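Local coordinates for protein transketolase (Campylobacter jejuni, PDB 3L84) that belongs to the transketolase family of thiamine diphosphate-binding enzymes, whose subunits pair two related domains of the thiamine diphosphate-binding fold with a smaller C-terminal domain, at residues Ala127-Lys132 with Gly405-Phe410; Val350-Leu355 with Glu381-His386; Ala396-Phe401 with Ile433-Ile438; Ala121-Phe126 with Asp173-Ile178. All blocks are in the same frame, centred on the assembly; numbering follows the deposited sequence.

Contact 1 of 4, residues Ala127-Lys132 with Gly405-Phe410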
loop_
_atom_site.group_PDB
_atom_site.type_symbol
_atom_site.label_atom_id
_atom_site.label_comp_id
_atom_site.label_asym_id
_atom_site.label_seq_id
_atom_site.Cartn_x
_atom_site.Cartn_y
_atom_site.Cartn_z
ATOM N N ALA A 127 4.280 19.266 -11.093
ATOM C CA ALA A 127 4.914 20.516 -10.700
ATOM C C ALA A 127 6.453 20.306 -10.563
ATOM O O ALA A 127 7.231 21.158 -11.006
ATOM C CB ALA A 127 4.289 21.049 -9.440
HETATM N N MSE A 128 6.864 19.168 -9.996
HETATM C CA MSE A 128 8.305 18.863 -9.932
HETATM C C MSE A 128 8.870 18.651 -11.326
HETATM O O MSE A 128 9.976 19.102 -11.651
HETATM C CB MSE A 128 8.539 17.624 -9.098
HETATM C CG MSE A 128 8.266 17.828 -7.607
HETATM SE SE MSE A 128 8.652 16.359 -6.444
HETATM C CE MSE A 128 10.590 16.385 -6.580
ATOM N N ALA A 129 8.146 17.891 -12.143
ATOM C CA ALA A 129 8.541 17.637 -13.537
ATOM C C ALA A 129 8.693 18.945 -14.303
ATOM O O ALA A 129 9.669 19.149 -14.999
ATOM C CB ALA A 129 7.556 16.708 -14.236
ATOM N N ALA A 130 7.776 19.876 -14.093
ATOM C CA ALA A 130 7.835 21.169 -14.749
ATOM C C ALA A 130 9.064 21.953 -14.262
ATOM O O ALA A 130 9.732 22.608 -15.061
ATOM C CB ALA A 130 6.569 21.954 -14.450
ATOM N N LYS A 131 9.355 21.919 -12.959
ATOM C CA LYS A 131 10.584 22.545 -12.501
ATOM C C LYS A 131 11.838 21.953 -13.133
ATOM O O LYS A 131 12.769 22.708 -13.491
ATOM C CB LYS A 131 10.692 22.503 -10.976
ATOM C CG LYS A 131 9.711 23.421 -10.264
ATOM C CD LYS A 131 9.865 24.897 -10.568
ATOM C CE LYS A 131 8.950 25.769 -9.700
ATOM N NZ LYS A 131 9.198 27.219 -9.901
ATOM N N LYS A 132 11.881 20.626 -13.313
ATOM C CA LYS A 132 13.015 20.030 -13.975
ATOM C C LYS A 132 13.044 20.391 -15.457
ATOM O O LYS A 132 14.123 20.683 -16.024
ATOM C CB LYS A 132 13.028 18.515 -13.793
ATOM C CG LYS A 132 14.260 17.826 -14.394
ATOM C CD LYS A 132 15.571 18.352 -13.782
ATOM C CE LYS A 132 16.817 17.754 -14.420
ATOM N NZ LYS A 132 18.067 18.349 -13.878
ATOM N N GLY A 405 6.047 14.549 -20.559
ATOM C CA GLY A 405 6.294 14.585 -21.988
ATOM C C GLY A 405 7.734 14.307 -22.382
ATOM O O GLY A 405 7.982 14.010 -23.545
ATOM N N ILE A 406 8.683 14.474 -21.474
ATOM C CA ILE A 406 10.109 14.416 -21.794
ATOM C C ILE A 406 10.952 13.538 -20.840
ATOM O O ILE A 406 12.197 13.480 -21.029
ATOM C CB ILE A 406 10.721 15.832 -21.855
ATOM C CG1 ILE A 406 10.518 16.580 -20.528
ATOM C CG2 ILE A 406 10.177 16.600 -23.067
ATOM C CD1 ILE A 406 11.400 17.850 -20.376
ATOM N N PHE A 407 10.329 12.844 -19.902
ATOM C CA PHE A 407 11.067 12.126 -18.854
ATOM C C PHE A 407 10.830 10.630 -18.857
ATOM O O PHE A 407 9.761 10.141 -19.248
ATOM C CB PHE A 407 10.731 12.665 -17.465
ATOM C CG PHE A 407 11.068 14.115 -17.266
ATOM C CD1 PHE A 407 12.375 14.544 -17.326
ATOM C CD2 PHE A 407 10.076 15.047 -17.087
ATOM C CE1 PHE A 407 12.692 15.879 -17.149
ATOM C CE2 PHE A 407 10.376 16.397 -16.911
ATOM C CZ PHE A 407 11.716 16.792 -16.971
ATOM N N LEU A 408 11.868 9.923 -18.423
ATOM C CA LEU A 408 11.905 8.463 -18.241
ATOM C C LEU A 408 12.286 8.224 -16.773
ATOM O O LEU A 408 13.499 8.206 -16.465
ATOM C CB LEU A 408 12.941 7.864 -19.181
ATOM C CG LEU A 408 12.572 7.967 -20.654
ATOM C CD1 LEU A 408 13.804 7.819 -21.530
ATOM C CD2 LEU A 408 11.529 6.955 -21.014
ATOM N N PRO A 409 11.302 8.093 -15.888
ATOM C CA PRO A 409 11.602 8.054 -14.461
ATOM C C PRO A 409 11.738 6.650 -13.902
ATOM O O PRO A 409 11.123 5.694 -14.387
ATOM C CB PRO A 409 10.391 8.721 -13.844
ATOM C CG PRO A 409 9.275 8.231 -14.714
ATOM C CD PRO A 409 9.857 8.225 -16.113
ATOM N N PHE A 410 12.520 6.546 -12.827
ATOM C CA PHE A 410 12.553 5.323 -12.022
ATOM C C PHE A 410 12.319 5.624 -10.561
ATOM O O PHE A 410 12.712 6.652 -10.032
ATOM C CB PHE A 410 13.872 4.500 -12.211
ATOM C CG PHE A 410 15.111 5.132 -11.630
ATOM C CD1 PHE A 410 15.441 4.955 -10.279
ATOM C CD2 PHE A 410 15.913 5.933 -12.411
ATOM C CE1 PHE A 410 16.589 5.553 -9.758
ATOM C CE2 PHE A 410 17.057 6.526 -11.888
ATOM C CZ PHE A 410 17.383 6.327 -10.563
#
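Phe407 pushes the far end of its ring between Ala129 and Lys132, which stand three residues, about one turn, apart on helix 118-137. CE2 touches the methyl of Ala129, with CB 3.9 Å from CE2, and comes closer still to the backbone, Ala129 O lying 3.4 Å from Phe407 CE2. On the other side of the ring tip, Lys132 CG rests 3.7 Å from Phe407 CE1 and Lys132 CB 3.8 Å from Phe407 CZ, so the lysine takes part here as a hydrocarbon. Its CG is anti to the backbone N (chi1 -176°), and a bend at chi2 of 59° carries the rest of the chain past the ring. The ammonium group is hydrogen-bonded elsewhere, to the carbonyls of Val380 and Gly382. Ile406 CG1 stands over the centre of one face of the Phe407 ring, 3.6 Å above the plane, while Phe401 meets the ring edge-to-face. Each residue type suits its place: alanine lets a broad ring come close to the helix, phenylalanine is long enough to reach the helix from the chain leading into strand 408-414, and lysine combines an apolar stem with a polar end. The contact is buried interdomain packing, joining the thiamine diphosphate-binding and pyrimidine-binding domains that together characterise the transketolase fold.

Contact 2 of 4, residues Val350-Leu355 with Glu381-His386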
loop_
_atom_site.group_PDB
_atom_site.type_symbol
_atom_site.label_atom_id
_atom_site.label_comp_id
_atom_site.label_asym_id
_atom_site.label_seq_id
_atom_site.Cartn_x
_atom_site.Cartn_y
_atom_site.Cartn_z
ATOM N N VAL A 350 24.606 4.208 -16.755
ATOM C CA VAL A 350 24.761 4.261 -18.206
ATOM C C VAL A 350 23.528 4.901 -18.845
ATOM O O VAL A 350 23.640 5.732 -19.749
ATOM C CB VAL A 350 24.982 2.842 -18.770
ATOM C CG1 VAL A 350 24.840 2.815 -20.289
ATOM C CG2 VAL A 350 26.378 2.307 -18.371
ATOM N N LEU A 351 22.344 4.549 -18.368
ATOM C CA LEU A 351 21.115 5.118 -18.921
ATOM C C LEU A 351 21.042 6.610 -18.676
ATOM O O LEU A 351 20.718 7.374 -19.603
ATOM C CB LEU A 351 19.868 4.401 -18.383
ATOM C CG LEU A 351 19.754 2.928 -18.804
ATOM C CD1 LEU A 351 18.555 2.249 -18.107
ATOM C CD2 LEU A 351 19.626 2.831 -20.281
ATOM N N ALA A 352 21.387 7.036 -17.471
ATOM C CA ALA A 352 21.346 8.465 -17.148
ATOM C C ALA A 352 22.362 9.226 -17.980
ATOM O O ALA A 352 22.098 10.385 -18.323
ATOM C CB ALA A 352 21.593 8.663 -15.649
ATOM N N LYS A 353 23.514 8.637 -18.291
ATOM C CA LYS A 353 24.526 9.303 -19.116
ATOM C C LYS A 353 24.074 9.440 -20.551
ATOM O O LYS A 353 24.428 10.437 -21.214
ATOM C CB LYS A 353 25.842 8.532 -19.073
ATOM C CG LYS A 353 26.521 8.676 -17.755
ATOM C CD LYS A 353 27.806 7.879 -17.701
ATOM C CE LYS A 353 27.938 7.134 -16.367
ATOM N NZ LYS A 353 28.213 5.638 -16.510
ATOM N N ASN A 354 23.330 8.470 -21.063
ATOM C CA ASN A 354 22.919 8.411 -22.470
ATOM C C ASN A 354 21.593 9.102 -22.757
ATOM O O ASN A 354 21.342 9.468 -23.901
ATOM C CB ASN A 354 22.811 6.954 -22.952
ATOM C CG ASN A 354 24.152 6.336 -23.326
ATOM O OD1 ASN A 354 24.605 6.438 -24.470
ATOM N ND2 ASN A 354 24.803 5.712 -22.374
ATOM N N LEU A 355 20.767 9.314 -21.738
ATOM C CA LEU A 355 19.404 9.786 -21.934
ATOM C C LEU A 355 19.196 11.015 -21.072
ATOM O O LEU A 355 19.107 10.921 -19.837
ATOM C CB LEU A 355 18.405 8.688 -21.563
ATOM C CG LEU A 355 18.445 7.424 -22.418
ATOM C CD1 LEU A 355 17.669 6.311 -21.765
ATOM C CD2 LEU A 355 17.970 7.647 -23.854
ATOM N N GLU A 381 18.718 20.780 -10.071
ATOM C CA GLU A 381 19.798 21.028 -11.029
ATOM C C GLU A 381 20.321 19.763 -11.679
ATOM O O GLU A 381 20.740 19.764 -12.846
ATOM C CB GLU A 381 20.957 21.779 -10.361
ATOM C CG GLU A 381 20.615 23.214 -10.033
ATOM C CD GLU A 381 19.895 23.390 -8.717
ATOM O OE1 GLU A 381 19.708 22.397 -7.973
ATOM O OE2 GLU A 381 19.507 24.549 -8.436
ATOM N N GLY A 382 20.279 18.683 -10.919
ATOM C CA GLY A 382 20.709 17.366 -11.380
ATOM C C GLY A 382 19.604 16.348 -11.505
ATOM O O GLY A 382 18.414 16.683 -11.569
ATOM N N LYS A 383 20.020 15.089 -11.496
ATOM C CA LYS A 383 19.143 13.979 -11.808
ATOM C C LYS A 383 18.675 13.143 -10.619
ATOM O O LYS A 383 17.700 12.418 -10.759
ATOM C CB LYS A 383 19.850 13.008 -12.749
ATOM C CG LYS A 383 20.021 13.506 -14.169
ATOM C CD LYS A 383 20.507 12.326 -14.998
ATOM C CE LYS A 383 20.682 12.629 -16.449
ATOM N NZ LYS A 383 19.720 12.113 -17.431
ATOM N N ASN A 384 19.385 13.169 -9.502
ATOM C CA ASN A 384 19.049 12.335 -8.361
ATOM C C ASN A 384 17.939 12.982 -7.535
ATOM O O ASN A 384 18.120 14.094 -7.048
ATOM C CB ASN A 384 20.280 12.114 -7.476
ATOM C CG ASN A 384 21.333 11.290 -8.147
ATOM O OD1 ASN A 384 21.166 10.070 -8.265
ATOM N ND2 ASN A 384 22.438 11.905 -8.555
ATOM N N ILE A 385 16.795 12.320 -7.406
ATOM C CA ILE A 385 15.703 12.767 -6.575
ATOM C C ILE A 385 15.713 12.073 -5.231
ATOM O O ILE A 385 15.806 10.864 -5.185
ATOM C CB ILE A 385 14.358 12.608 -7.263
ATOM C CG1 ILE A 385 14.378 13.309 -8.624
ATOM C CG2 ILE A 385 13.212 13.176 -6.368
ATOM C CD1 ILE A 385 13.152 13.021 -9.501
ATOM N N HIS A 386 15.628 12.839 -4.162
ATOM C CA HIS A 386 15.600 12.335 -2.789
ATOM C C HIS A 386 14.153 12.368 -2.332
ATOM O O HIS A 386 13.644 13.382 -1.864
ATOM C CB HIS A 386 16.539 13.173 -1.927
ATOM C CG HIS A 386 17.958 13.042 -2.363
ATOM N ND1 HIS A 386 18.641 13.982 -3.111
ATOM C CD2 HIS A 386 18.781 11.976 -2.254
ATOM C CE1 HIS A 386 19.850 13.503 -3.394
ATOM N NE2 HIS A 386 19.963 12.296 -2.874
#
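The flat peptide group of Ala352 receives Lys383 in its own plane: NZ lies in the carbonyl plane, on a lone pair of Ala352 O, with a C=O...N angle of 128° and a hydrogen bond of 3.1 Å from NZ to O. This joins the end of helix 340-354 to the approach of strand 384-386 in the alpha/beta pyrimidine-binding domain, where strand 358-362, which follows the helix, lies parallel beside strand 384-386. A second flat group, the amide of Asn354, has Val350 O in its plane. Asn354 ND2 donates to Val350 O at 2.9 Å in a nearly straight bond (174°); ND2 stands above the plane of the Val350 carbonyl, and Asn354 N reaches the same oxygen from that plane's opposite face. The asparagine thus grips the last turn of its own helix. Lysine suits position 383 because its long chain can run over a small residue before delivering its charge: Lys383 CD passes 3.9 Å from Ala352 CB. The ammonium also bonds to Phe358 O, and carbonyls at a helix C-terminus would be expected to favour its positive charge. A late bend in Lys383, chi4 -106°, turns NZ to a point 2.8 Å from Leu355 O.

Contact 3 of 4, residues Ala396-Phe401 with Ile433-Ile438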
loop_
_atom_site.group_PDB
_atom_site.type_symbol
_atom_site.label_atom_id
_atom_site.label_comp_id
_atom_site.label_asym_id
_atom_site.label_seq_id
_atom_site.Cartn_x
_atom_site.Cartn_y
_atom_site.Cartn_z
ATOM N N ALA A 396 3.565 7.827 -7.277
ATOM C CA ALA A 396 2.545 8.687 -7.876
ATOM C C ALA A 396 3.185 9.913 -8.531
ATOM O O ALA A 396 2.752 10.376 -9.598
ATOM C CB ALA A 396 1.476 9.080 -6.834
ATOM N N ILE A 397 4.216 10.458 -7.920
ATOM C CA ILE A 397 4.968 11.590 -8.519
ATOM C C ILE A 397 5.633 11.152 -9.810
ATOM O O ILE A 397 5.547 11.840 -10.833
ATOM C CB ILE A 397 6.030 12.125 -7.515
ATOM C CG1 ILE A 397 5.355 12.983 -6.456
ATOM C CG2 ILE A 397 7.187 12.878 -8.217
ATOM C CD1 ILE A 397 6.144 13.249 -5.185
ATOM N N ASN A 398 6.265 9.977 -9.793
ATOM C CA ASN A 398 6.931 9.497 -10.993
ATOM C C ASN A 398 5.952 9.070 -12.076
ATOM O O ASN A 398 6.272 9.178 -13.263
ATOM C CB ASN A 398 7.916 8.393 -10.635
ATOM C CG ASN A 398 9.268 8.909 -10.194
ATOM O OD1 ASN A 398 10.077 8.105 -9.604
ATOM N ND2 ASN A 398 9.570 10.120 -10.482
ATOM N N ASN A 399 4.722 8.676 -11.714
ATOM C CA ASN A 399 3.684 8.477 -12.736
ATOM C C ASN A 399 3.460 9.769 -13.515
ATOM O O ASN A 399 3.290 9.749 -14.734
ATOM C CB ASN A 399 2.376 8.012 -12.109
ATOM C CG ASN A 399 2.375 6.588 -11.660
ATOM O OD1 ASN A 399 3.235 5.791 -12.016
ATOM N ND2 ASN A 399 1.364 6.243 -10.851
ATOM N N ALA A 400 3.479 10.901 -12.820
ATOM C CA ALA A 400 3.345 12.183 -13.464
ATOM C C ALA A 400 4.592 12.575 -14.261
ATOM O O ALA A 400 4.443 13.111 -15.359
ATOM C CB ALA A 400 2.985 13.270 -12.408
ATOM N N PHE A 401 5.787 12.318 -13.752
ATOM C CA PHE A 401 6.991 12.523 -14.556
ATOM C C PHE A 401 6.857 11.779 -15.868
ATOM O O PHE A 401 7.253 12.284 -16.922
ATOM C CB PHE A 401 8.283 12.070 -13.846
ATOM C CG PHE A 401 8.948 13.110 -12.974
ATOM C CD1 PHE A 401 8.540 13.357 -11.688
ATOM C CD2 PHE A 401 10.011 13.852 -13.491
ATOM C CE1 PHE A 401 9.175 14.313 -10.910
ATOM C CE2 PHE A 401 10.657 14.813 -12.710
ATOM C CZ PHE A 401 10.249 15.030 -11.424
ATOM N N ILE A 433 2.217 3.446 -18.986
ATOM C CA ILE A 433 3.298 4.414 -19.050
ATOM C C ILE A 433 4.652 3.800 -18.850
ATOM O O ILE A 433 4.806 2.697 -18.284
ATOM C CB ILE A 433 3.137 5.566 -18.052
ATOM C CG1 ILE A 433 2.906 5.074 -16.634
ATOM C CG2 ILE A 433 1.989 6.482 -18.470
ATOM C CD1 ILE A 433 3.205 6.080 -15.502
ATOM N N LYS A 434 5.682 4.488 -19.331
ATOM C CA LYS A 434 7.064 4.057 -19.205
ATOM C C LYS A 434 7.664 4.601 -17.915
ATOM O O LYS A 434 8.183 5.708 -17.844
ATOM C CB LYS A 434 7.863 4.416 -20.455
ATOM C CG LYS A 434 7.300 3.870 -21.710
ATOM C CD LYS A 434 6.872 2.384 -21.664
ATOM C CE LYS A 434 7.996 1.443 -21.349
ATOM N NZ LYS A 434 9.058 1.454 -22.479
ATOM N N HIS A 435 7.519 3.812 -16.862
ATOM C CA HIS A 435 7.946 4.142 -15.498
ATOM C C HIS A 435 8.555 2.851 -14.973
ATOM O O HIS A 435 7.958 1.768 -15.094
ATOM C CB HIS A 435 6.719 4.553 -14.674
ATOM C CG HIS A 435 6.955 4.829 -13.213
ATOM N ND1 HIS A 435 5.931 5.270 -12.398
ATOM C CD2 HIS A 435 8.042 4.725 -12.412
ATOM C CE1 HIS A 435 6.383 5.404 -11.155
ATOM N NE2 HIS A 435 7.671 5.074 -11.138
ATOM N N PHE A 436 9.800 2.932 -14.506
ATOM C CA PHE A 436 10.561 1.739 -14.113
ATOM C C PHE A 436 10.668 1.653 -12.604
ATOM O O PHE A 436 10.955 2.635 -11.933
ATOM C CB PHE A 436 11.953 1.803 -14.771
ATOM C CG PHE A 436 11.879 2.112 -16.240
ATOM C CD1 PHE A 436 11.403 1.187 -17.123
ATOM C CD2 PHE A 436 12.198 3.357 -16.719
ATOM C CE1 PHE A 436 11.267 1.476 -18.440
ATOM C CE2 PHE A 436 12.064 3.647 -18.076
ATOM C CZ PHE A 436 11.568 2.729 -18.915
ATOM N N PHE A 437 10.421 0.476 -12.069
ATOM C CA PHE A 437 10.401 0.229 -10.632
ATOM C C PHE A 437 11.579 -0.639 -10.261
ATOM O O PHE A 437 11.755 -1.720 -10.834
ATOM C CB PHE A 437 9.052 -0.428 -10.214
ATOM C CG PHE A 437 7.849 0.479 -10.387
ATOM C CD1 PHE A 437 7.342 1.169 -9.300
ATOM C CD2 PHE A 437 7.274 0.673 -11.621
ATOM C CE1 PHE A 437 6.257 2.033 -9.467
ATOM C CE2 PHE A 437 6.205 1.544 -11.770
ATOM C CZ PHE A 437 5.726 2.203 -10.699
ATOM N N ILE A 438 12.374 -0.184 -9.314
ATOM C CA ILE A 438 13.647 -0.821 -8.954
ATOM C C ILE A 438 13.451 -1.350 -7.541
ATOM O O ILE A 438 13.302 -0.563 -6.600
ATOM C CB ILE A 438 14.819 0.189 -9.007
ATOM C CG1 ILE A 438 14.901 0.981 -10.320
ATOM C CG2 ILE A 438 16.131 -0.496 -8.657
ATOM C CD1 ILE A 438 14.879 0.202 -11.530
#
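His435 and Asn399 cross at about a right angle, the imidazole and amide planes standing 78° apart, where helix 391-404 meets the entrance to strand 436-440 in the parallel sheet of the alpha/beta pyrimidine-binding domain. The ring offers its edge to the amide: ND1 donates to Asn399 OD1 at 2.8 Å, the bond bent to 142°, with OD1 close to the ring plane while ND1 is tilted from the plane of the amide. Having CG anti to the backbone N (chi1 176°) extends the imidazole toward the helix. Histidine fits because it has a nitrogen for each neighbour: NE2 is hydrogen-bonded to Ser411 on the adjacent strand. Asparagine is equally two-ended, Asn399 ND2 bonding to Ala424 O in helix 418-431, so these buried polar groups are satisfied and their rotation is restrained. One face of the imidazole is covered near its rim by Phe437 CZ, 3.3 Å above the plane; the backbone carbonyl oxygen of Asn398 lies over the opposite face, also toward the rim. Asn398 adds its methylene, with CB 3.4 Å from His435 NE2. Ile433 crosses Asn399 at roughly a right angle and supplies an apolar flank, its CD1 resting 3.7 Å from Asn399 CA and 3.5 Å from Asn399 OD1.

Contact 4 of 4, residues Ala121-Phe126 with Asp173-Ile178; sequences ANAVGF and DNFILI
Phe175 meets the helix chiefly by apolar packing, its ring tip set against two consecutive residues, Ala123 and Val124. The alanine methyl approaches obliquely, Ala123 CB being 3.6 Å from Phe175 CE1. Val124 meets the ring further round, with CG2 3.7 Å from Phe175 CE2 and 3.9 Å from Phe175 CZ. The valine has CG1 anti to the backbone N (chi1 167°), which places CG2, the branch beside that nitrogen, against the ring. The backbone N of Val124 lies over one face of the phenylalanine. Small and beta-branched residues suit this helical surface, since they let a flat ring sit near the backbone, while Phe175, with CG anti to its own nitrogen, reaches from the strand to the helix. Val124 also touches Ala163 and Ala167 of helix 158-169. Of the polar interactions, none crosses between 121-126 and 173-178, but two lie further along the same helix: Asn174 ND2 bonds to Ala127 O about one turn on, and Asp173 forms a salt bridge with Lys131 about a turn beyond that. They tie the loop leading into strand 175-181 to the helix that the phenylalanine packs on. A helix laid over the central strand of a five-stranded parallel sheet in this way belongs to the layered alpha/beta fold of thiamine diphosphate-binding domains.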
loop_
_atom_site.group_PDB
_atom_site.type_symbol
_atom_site.label_atom_id
_atom_site.label_comp_id
_atom_site.label_asym_id
_atom_site.label_seq_id
_atom_site.Cartn_x
_atom_site.Cartn_y
_atom_site.Cartn_z
ATOM N N ALA A 121 -0.862 13.738 -5.334
ATOM C CA ALA A 121 0.541 13.400 -5.502
ATOM C C ALA A 121 0.944 13.518 -6.970
ATOM O O ALA A 121 2.060 13.927 -7.277
ATOM C CB ALA A 121 0.826 11.988 -4.944
ATOM N N ASN A 122 0.076 13.112 -7.901
ATOM C CA ASN A 122 0.385 13.265 -9.332
ATOM C C ASN A 122 0.591 14.749 -9.667
ATOM O O ASN A 122 1.511 15.101 -10.416
ATOM C CB ASN A 122 -0.757 12.788 -10.203
ATOM C CG ASN A 122 -1.078 11.307 -10.058
ATOM O OD1 ASN A 122 -0.177 10.442 -9.847
ATOM N ND2 ASN A 122 -2.338 11.010 -10.201
ATOM N N ALA A 123 -0.254 15.611 -9.107
ATOM C CA ALA A 123 -0.130 17.019 -9.413
ATOM C C ALA A 123 1.180 17.598 -8.875
ATOM O O ALA A 123 1.841 18.397 -9.544
ATOM C CB ALA A 123 -1.320 17.780 -8.864
ATOM N N VAL A 124 1.566 17.195 -7.662
ATOM C CA VAL A 124 2.892 17.553 -7.148
ATOM C C VAL A 124 3.960 17.063 -8.102
ATOM O O VAL A 124 4.936 17.768 -8.388
ATOM C CB VAL A 124 3.092 17.012 -5.730
ATOM C CG1 VAL A 124 4.581 17.105 -5.301
ATOM C CG2 VAL A 124 2.177 17.745 -4.741
ATOM N N GLY A 125 3.790 15.837 -8.631
ATOM C CA GLY A 125 4.748 15.338 -9.580
ATOM C C GLY A 125 4.823 16.137 -10.889
ATOM O O GLY A 125 5.910 16.377 -11.401
ATOM N N PHE A 126 3.679 16.548 -11.415
ATOM C CA PHE A 126 3.700 17.426 -12.600
ATOM C C PHE A 126 4.416 18.732 -12.301
ATOM O O PHE A 126 5.093 19.236 -13.172
ATOM C CB PHE A 126 2.274 17.706 -13.096
ATOM C CG PHE A 126 1.629 16.588 -13.867
ATOM C CD1 PHE A 126 2.228 16.010 -14.942
ATOM C CD2 PHE A 126 0.367 16.150 -13.503
ATOM C CE1 PHE A 126 1.610 14.963 -15.684
ATOM C CE2 PHE A 126 -0.250 15.103 -14.213
ATOM C CZ PHE A 126 0.364 14.529 -15.310
ATOM N N ASP A 173 6.109 26.758 -6.620
ATOM C CA ASP A 173 5.288 27.941 -6.816
ATOM C C ASP A 173 4.602 27.992 -8.177
ATOM O O ASP A 173 4.159 29.028 -8.656
ATOM C CB ASP A 173 6.133 29.204 -6.584
ATOM C CG ASP A 173 7.291 29.323 -7.559
ATOM O OD1 ASP A 173 7.422 28.528 -8.515
ATOM O OD2 ASP A 173 8.072 30.302 -7.411
ATOM N N ASN A 174 4.525 26.816 -8.780
ATOM C CA ASN A 174 3.724 26.531 -9.956
ATOM C C ASN A 174 2.517 25.655 -9.659
ATOM O O ASN A 174 1.758 25.325 -10.569
ATOM C CB ASN A 174 4.603 25.908 -11.057
ATOM C CG ASN A 174 5.330 24.639 -10.627
ATOM O OD1 ASN A 174 5.327 24.262 -9.458
ATOM N ND2 ASN A 174 6.000 23.989 -11.601
ATOM N N PHE A 175 2.319 25.307 -8.398
ATOM C CA PHE A 175 1.289 24.343 -7.985
ATOM C C PHE A 175 0.174 25.042 -7.220
ATOM O O PHE A 175 0.420 25.699 -6.202
ATOM C CB PHE A 175 1.943 23.286 -7.086
ATOM C CG PHE A 175 1.021 22.241 -6.515
ATOM C CD1 PHE A 175 0.057 21.635 -7.300
ATOM C CD2 PHE A 175 1.105 21.889 -5.203
ATOM C CE1 PHE A 175 -0.775 20.642 -6.772
ATOM C CE2 PHE A 175 0.284 20.898 -4.677
ATOM C CZ PHE A 175 -0.650 20.271 -5.459
ATOM N N ILE A 176 -1.055 24.844 -7.676
ATOM C CA ILE A 176 -2.255 25.418 -7.093
ATOM C C ILE A 176 -3.246 24.291 -6.832
ATOM O O ILE A 176 -3.732 23.664 -7.750
ATOM C CB ILE A 176 -2.850 26.520 -7.992
ATOM C CG1 ILE A 176 -1.855 27.651 -8.205
ATOM C CG2 ILE A 176 -4.130 27.049 -7.381
ATOM C CD1 ILE A 176 -2.263 28.706 -9.241
ATOM N N LEU A 177 -3.489 24.018 -5.562
ATOM C CA LEU A 177 -4.356 22.962 -5.088
ATOM C C LEU A 177 -5.653 23.596 -4.613
ATOM O O LEU A 177 -5.647 24.476 -3.752
ATOM C CB LEU A 177 -3.669 22.215 -3.946
ATOM C CG LEU A 177 -4.378 21.023 -3.353
ATOM C CD1 LEU A 177 -4.660 19.957 -4.377
ATOM C CD2 LEU A 177 -3.533 20.434 -2.190
ATOM N N ILE A 178 -6.765 23.193 -5.176
ATOM C CA ILE A 178 -8.075 23.714 -4.843
ATOM C C ILE A 178 -8.828 22.600 -4.124
ATOM O O ILE A 178 -9.133 21.554 -4.714
ATOM C CB ILE A 178 -8.838 24.177 -6.091
ATOM C CG1 ILE A 178 -8.015 25.199 -6.828
ATOM C CG2 ILE A 178 -10.228 24.686 -5.693
ATOM C CD1 ILE A 178 -8.540 25.548 -8.225
#

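Helix 118-137 carries one segment each of contacts 1 and 4, whose centres lie 13 Å apart, so the same helix faces its own sheet in contact 4 and the pyrimidine-binding domain in contact 1. Contacts 1, 2 and 3 all reach the six-stranded sheet of that second domain. Contact 1 sits 11 Å from contact 2 and 10 Å from contact 3, centre to centre, and Pro409 O lies 3.1 Å from Phe436 N in a probable hydrogen bond between neighbouring strands. Contacts 3 and 4 touch across the domain boundary, Ile397 CG1 lying 3.5 Å from Ala121 O. Contacts 2 and 4 do not touch, their nearest atoms being about 8 Å apart.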